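Hydroxyindole o-methyltransferase (Homo sapiens, PDB 4A6D) catalyses the last step of melatonin synthesis, transferring the methyl group of S-adenosylmethionine to the hydroxyl of N-acetylserotonin. Local coordinates at residues G278-R290 and Q310-S322. Sequence-based numbering, arbitrary orientation. Where two conformers were deposited one is given.
Sequences GILVIESLLDEDR and QERTPTHYHMLLS. With ZN (zinc ion), chain C; SO4 (sulfate ion), chain E.
In the Rossmann-like methyltransferase domain, helix 314-322 packs on strand 278-283, and Glu288 reaches from the turn 287-290 to the helix's first turn. Glu288 OE2 takes two bonds: Thr315 N donates on the syn side at 3.0 Å, while Thr315 OG1, 2.7 Å away, comes from above the carboxylate plane. Thr313, the N-cap residue, accepts from His316 N through OG1, its chi1 of 69° setting that oxygen between backbone N and carbonyl carbon. Just before the helix, Leu286 N donates almost straight to Arg312 O (3.0 Å). Further along, Leu285 CD2 lies 3.6 Å from Tyr317 CD2, and Val281 CG1 meets the ring obliquely. Tyr317 OH and Arg312 N donate to a water that donates to Ser284 O and Glu311 OE1. A phenylalanine in place of Tyr317 would probably leave this water less firmly placed, with Arg312 N its remaining donor. A second water donates to Glu283 OE1 and Glu311 OE1; Glu311 OE2 bonds ND1 of His255, the probable proton donor/acceptor, and Glu283 OE2 its backbone N. Ile279 CG2 meets Leu321 CD2 at 3.7 Å, and strand 339-344, antiparallel to 278-283, brings Ile341 against Leu285, Tyr317 and Leu321.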
loop_
_atom_site.group_PDB
_atom_site.type_symbol
_atom_site.label_atom_id
_atom_site.label_comp_id
_atom_site.label_asym_id
_atom_site.label_seq_id
_atom_site.Cartn_x
_atom_site.Cartn_y
_atom_site.Cartn_z
ATOM N N GLY A 278 13.555 -13.941 35.962
ATOM C CA GLY A 278 12.569 -13.205 35.192
ATOM C C GLY A 278 12.512 -13.541 33.717
ATOM O O GLY A 278 13.474 -14.037 33.122
ATOM N N ILE A 279 11.374 -13.207 33.119
ATOM C CA ILE A 279 11.129 -13.320 31.690
ATOM C C ILE A 279 10.600 -11.966 31.222
ATOM O O ILE A 279 9.615 -11.473 31.766
ATOM C CB ILE A 279 10.256 -14.530 31.278
ATOM C CG1 ILE A 279 10.147 -14.608 29.731
ATOM C CG2 ILE A 279 8.881 -14.526 31.995
ATOM C CD1 ILE A 279 9.705 -15.800 29.222
ATOM N N LEU A 280 11.327 -11.332 30.288
ATOM C CA LEU A 280 10.973 -10.040 29.739
ATOM C C LEU A 280 10.495 -10.261 28.330
ATOM O O LEU A 280 11.289 -10.633 27.468
ATOM C CB LEU A 280 12.145 -9.038 29.777
ATOM C CG LEU A 280 11.814 -7.613 29.233
ATOM C CD1 LEU A 280 10.801 -6.895 30.115
ATOM C CD2 LEU A 280 13.049 -6.776 29.094
ATOM N N VAL A 281 9.187 -10.093 28.118
ATOM C CA VAL A 281 8.510 -10.275 26.837
ATOM C C VAL A 281 8.307 -8.898 26.233
ATOM O O VAL A 281 7.751 -8.017 26.895
ATOM C CB VAL A 281 7.191 -11.085 26.968
ATOM C CG1 VAL A 281 6.397 -11.079 25.650
ATOM C CG2 VAL A 281 7.472 -12.520 27.455
ATOM N N ILE A 282 8.848 -8.689 25.021
ATOM C CA ILE A 282 8.752 -7.398 24.340
ATOM C C ILE A 282 7.977 -7.594 23.063
ATOM O O ILE A 282 8.468 -8.225 22.138
ATOM C CB ILE A 282 10.119 -6.702 24.108
ATOM C CG1 ILE A 282 10.785 -6.385 25.458
ATOM C CG2 ILE A 282 9.930 -5.411 23.232
ATOM C CD1 ILE A 282 12.211 -6.138 25.387
ATOM N N GLU A 283 6.734 -7.095 23.055
ATOM C CA GLU A 283 5.802 -7.220 21.945
ATOM C C GLU A 283 4.889 -5.978 21.888
ATOM O O GLU A 283 4.808 -5.223 22.857
ATOM C CB GLU A 283 4.940 -8.510 22.085
ATOM C CG GLU A 283 5.668 -9.856 22.066
ATOM C CD GLU A 283 6.156 -10.373 20.729
ATOM O OE1 GLU A 283 6.368 -9.546 19.817
ATOM O OE2 GLU A 283 6.417 -11.592 20.620
ATOM N N SER A 284 4.209 -5.790 20.743
ATOM C CA SER A 284 3.235 -4.724 20.543
ATOM C C SER A 284 1.918 -5.273 21.073
ATOM O O SER A 284 1.333 -6.203 20.506
ATOM C CB SER A 284 3.100 -4.362 19.056
ATOM O OG SER A 284 2.519 -3.068 18.971
ATOM N N LEU A 285 1.467 -4.714 22.163
ATOM C CA LEU A 285 0.271 -5.189 22.841
ATOM C C LEU A 285 -1.012 -4.770 22.170
ATOM O O LEU A 285 -1.181 -3.606 21.815
ATOM C CB LEU A 285 0.275 -4.766 24.334
ATOM C CG LEU A 285 1.363 -5.386 25.226
ATOM C CD1 LEU A 285 1.346 -4.759 26.619
ATOM C CD2 LEU A 285 1.203 -6.889 25.331
ATOM N N LEU A 286 -1.918 -5.732 21.995
ATOM C CA LEU A 286 -3.233 -5.464 21.422
ATOM C C LEU A 286 -4.148 -4.959 22.526
ATOM O O LEU A 286 -4.065 -5.463 23.646
ATOM C CB LEU A 286 -3.837 -6.753 20.837
ATOM C CG LEU A 286 -3.767 -6.962 19.345
ATOM C CD1 LEU A 286 -4.516 -8.199 18.988
ATOM C CD2 LEU A 286 -4.372 -5.796 18.553
ATOM N N ASP A 287 -5.057 -4.003 22.226
ATOM C CA ASP A 287 -6.011 -3.550 23.263
ATOM C C ASP A 287 -6.825 -4.805 23.652
ATOM O O ASP A 287 -7.017 -5.678 22.806
ATOM C CB ASP A 287 -6.999 -2.475 22.705
ATOM C CG ASP A 287 -6.451 -1.094 22.317
ATOM O OD1 ASP A 287 -5.322 -0.766 22.723
ATOM O OD2 ASP A 287 -7.177 -0.333 21.589
ATOM N N GLU A 288 -7.331 -4.880 24.877
ATOM C CA GLU A 288 -8.148 -6.015 25.313
ATOM C C GLU A 288 -9.330 -6.429 24.414
ATOM O O GLU A 288 -9.648 -7.617 24.357
ATOM C CB GLU A 288 -8.584 -5.855 26.762
ATOM C CG GLU A 288 -7.475 -6.138 27.771
ATOM C CD GLU A 288 -6.915 -7.542 27.821
ATOM O OE1 GLU A 288 -7.577 -8.481 27.320
ATOM O OE2 GLU A 288 -5.810 -7.703 28.383
ATOM N N ASP A 289 -9.975 -5.469 23.724
ATOM C CA ASP A 289 -11.083 -5.751 22.799
ATOM C C ASP A 289 -10.592 -6.232 21.413
ATOM O O ASP A 289 -11.417 -6.547 20.550
ATOM C CB ASP A 289 -12.077 -4.564 22.686
ATOM C CG ASP A 289 -11.575 -3.197 22.213
ATOM O OD1 ASP A 289 -10.509 -3.137 21.567
ATOM O OD2 ASP A 289 -12.297 -2.197 22.424
ATOM N N ARG A 290 -9.242 -6.310 21.230
ATOM C CA ARG A 290 -8.545 -6.694 19.995
ATOM C C ARG A 290 -8.825 -5.716 18.845
ATOM O O ARG A 290 -8.408 -5.944 17.710
ATOM C CB ARG A 290 -8.781 -8.181 19.603
ATOM C CG ARG A 290 -8.431 -9.168 20.724
ATOM C CD ARG A 290 -8.343 -10.605 20.251
ATOM N NE ARG A 290 -9.648 -11.141 19.871
ATOM C CZ ARG A 290 -10.486 -11.744 20.707
ATOM N NH1 ARG A 290 -10.163 -11.895 21.989
ATOM N NH2 ARG A 290 -11.655 -12.195 20.273
ATOM N N GLN A 310 0.370 -14.376 15.769
ATOM C CA GLN A 310 -0.596 -13.287 15.884
ATOM C C GLN A 310 -0.049 -12.342 16.920
ATOM O O GLN A 310 0.872 -12.707 17.671
ATOM C CB GLN A 310 -1.945 -13.861 16.428
ATOM C CG GLN A 310 -1.774 -14.683 17.723
ATOM C CD GLN A 310 -2.998 -15.342 18.331
ATOM O OE1 GLN A 310 -2.967 -16.542 18.698
ATOM N NE2 GLN A 310 -4.028 -14.552 18.622
ATOM N N GLU A 311 -0.633 -11.150 17.002
ATOM C CA GLU A 311 -0.326 -10.236 18.095
ATOM C C GLU A 311 -1.309 -10.607 19.222
ATOM O O GLU A 311 -2.321 -11.266 18.963
ATOM C CB GLU A 311 -0.395 -8.755 17.667
ATOM C CG GLU A 311 0.658 -8.371 16.620
ATOM C CD GLU A 311 2.125 -8.621 16.929
ATOM O OE1 GLU A 311 2.520 -8.554 18.117
ATOM O OE2 GLU A 311 2.882 -8.896 15.972
ATOM N N ARG A 312 -0.970 -10.312 20.474
ATOM C CA ARG A 312 -1.849 -10.724 21.581
ATOM C C ARG A 312 -2.120 -9.607 22.550
ATOM O O ARG A 312 -1.366 -8.639 22.592
ATOM C CB ARG A 312 -1.277 -11.978 22.315
ATOM C CG ARG A 312 -1.103 -13.226 21.418
ATOM C CD ARG A 312 -0.225 -14.272 22.086
ATOM N NE ARG A 312 -0.304 -15.598 21.472
ATOM C CZ ARG A 312 0.576 -16.091 20.600
ATOM N NH1 ARG A 312 1.588 -15.348 20.171
ATOM N NH2 ARG A 312 0.447 -17.327 20.150
ATOM N N THR A 313 -3.196 -9.756 23.343
ATOM C CA THR A 313 -3.600 -8.848 24.426
ATOM C C THR A 313 -2.811 -9.160 25.695
ATOM O O THR A 313 -2.358 -10.311 25.876
ATOM C CB THR A 313 -5.122 -8.967 24.735
ATOM O OG1 THR A 313 -5.403 -10.232 25.337
ATOM C CG2 THR A 313 -6.032 -8.692 23.496
ATOM N N PRO A 314 -2.709 -8.178 26.639
ATOM C CA PRO A 314 -2.022 -8.446 27.914
ATOM C C PRO A 314 -2.515 -9.710 28.647
ATOM O O PRO A 314 -1.708 -10.506 29.165
ATOM C CB PRO A 314 -2.311 -7.180 28.712
ATOM C CG PRO A 314 -2.408 -6.131 27.699
ATOM C CD PRO A 314 -3.181 -6.774 26.593
ATOM N N THR A 315 -3.849 -9.902 28.667
ATOM C CA THR A 315 -4.503 -11.055 29.291
ATOM C C THR A 315 -4.035 -12.372 28.617
ATOM O O THR A 315 -3.796 -13.363 29.306
ATOM C CB THR A 315 -6.022 -10.838 29.228
ATOM O OG1 THR A 315 -6.375 -9.761 30.105
ATOM C CG2 THR A 315 -6.804 -12.051 29.613
ATOM N N HIS A 316 -3.911 -12.362 27.263
ATOM C CA HIS A 316 -3.473 -13.522 26.491
ATOM C C HIS A 316 -2.041 -13.904 26.863
ATOM O O HIS A 316 -1.787 -15.081 27.133
ATOM C CB HIS A 316 -3.635 -13.271 24.994
ATOM C CG HIS A 316 -3.577 -14.509 24.136
ATOM N ND1 HIS A 316 -3.953 -14.471 22.807
ATOM C CD2 HIS A 316 -3.177 -15.774 24.442
ATOM C CE1 HIS A 316 -3.784 -15.702 22.351
ATOM N NE2 HIS A 316 -3.313 -16.517 23.300
ATOM N N TYR A 317 -1.128 -12.914 26.951
ATOM C CA TYR A 317 0.266 -13.128 27.378
ATOM C C TYR A 317 0.300 -13.600 28.813
ATOM O O TYR A 317 1.117 -14.459 29.134
ATOM C CB TYR A 317 1.130 -11.877 27.207
ATOM C CG TYR A 317 1.540 -11.608 25.770
ATOM C CD1 TYR A 317 2.441 -12.441 25.111
ATOM C CD2 TYR A 317 1.041 -10.506 25.074
ATOM C CE1 TYR A 317 2.853 -12.174 23.807
ATOM C CE2 TYR A 317 1.446 -10.229 23.766
ATOM C CZ TYR A 317 2.357 -11.064 23.140
ATOM O OH TYR A 317 2.755 -10.818 21.852
ATOM N N HIS A 318 -0.659 -13.131 29.639
ATOM C CA HIS A 318 -0.811 -13.551 31.028
ATOM C C HIS A 318 -1.203 -15.017 31.113
ATOM O O HIS A 318 -0.579 -15.714 31.888
ATOM C CB HIS A 318 -1.821 -12.653 31.794
ATOM C CG HIS A 318 -1.747 -12.786 33.287
ATOM N ND1 HIS A 318 -2.518 -11.984 34.124
ATOM C CD2 HIS A 318 -0.983 -13.599 34.055
ATOM C CE1 HIS A 318 -2.200 -12.333 35.359
ATOM N NE2 HIS A 318 -1.285 -13.307 35.371
ATOM N N MET A 319 -2.223 -15.486 30.329
ATOM C CA MET A 319 -2.615 -16.894 30.387
ATOM C C MET A 319 -1.399 -17.747 30.025
ATOM O O MET A 319 -1.083 -18.660 30.792
ATOM C CB MET A 319 -3.832 -17.209 29.493
ATOM C CG MET A 319 -5.062 -16.387 29.846
ATOM S SD MET A 319 -6.605 -17.305 30.097
ATOM C CE MET A 319 -7.699 -16.441 28.894
ATOM N N LEU A 320 -0.677 -17.408 28.910
ATOM C CA LEU A 320 0.522 -18.113 28.446
ATOM C C LEU A 320 1.612 -18.184 29.496
ATOM O O LEU A 320 2.068 -19.288 29.802
ATOM C CB LEU A 320 1.058 -17.554 27.103
ATOM C CG LEU A 320 0.234 -17.856 25.841
ATOM C CD1 LEU A 320 0.756 -17.073 24.640
ATOM C CD2 LEU A 320 0.264 -19.329 25.486
ATOM N N LEU A 321 2.004 -17.028 30.070
ATOM C CA LEU A 321 3.049 -16.979 31.100
ATOM C C LEU A 321 2.625 -17.644 32.402
ATOM O O LEU A 321 3.426 -18.343 33.022
ATOM C CB LEU A 321 3.540 -15.545 31.353
ATOM C CG LEU A 321 4.371 -14.949 30.212
ATOM C CD1 LEU A 321 4.449 -13.449 30.325
ATOM C CD2 LEU A 321 5.764 -15.537 30.184
ATOM N N SER A 322 1.360 -17.465 32.797
ATOM C CA SER A 322 0.860 -18.089 34.019
ATOM C C SER A 322 0.828 -19.629 33.906
ATOM O O SER A 322 1.113 -20.296 34.876
ATOM C CB SER A 322 -0.519 -17.540 34.367
ATOM O OG SER A 322 -0.882 -17.970 35.662
HETATM ZN ZN ZN C . -5.790 -18.139 31.932
HETATM S S SO4 E . 0.078 -13.619 38.804
HETATM O O1 SO4 E . -0.841 -12.500 39.064
HETATM O O2 SO4 E . 1.062 -13.166 37.828
HETATM O O3 SO4 E . 0.756 -14.090 40.045
HETATM O O4 SO4 E . -0.678 -14.746 38.228
HETATM O O HOH W 1 4.794 -7.501 18.496
HETATM O O HOH W 2 1.511 -8.830 20.526
#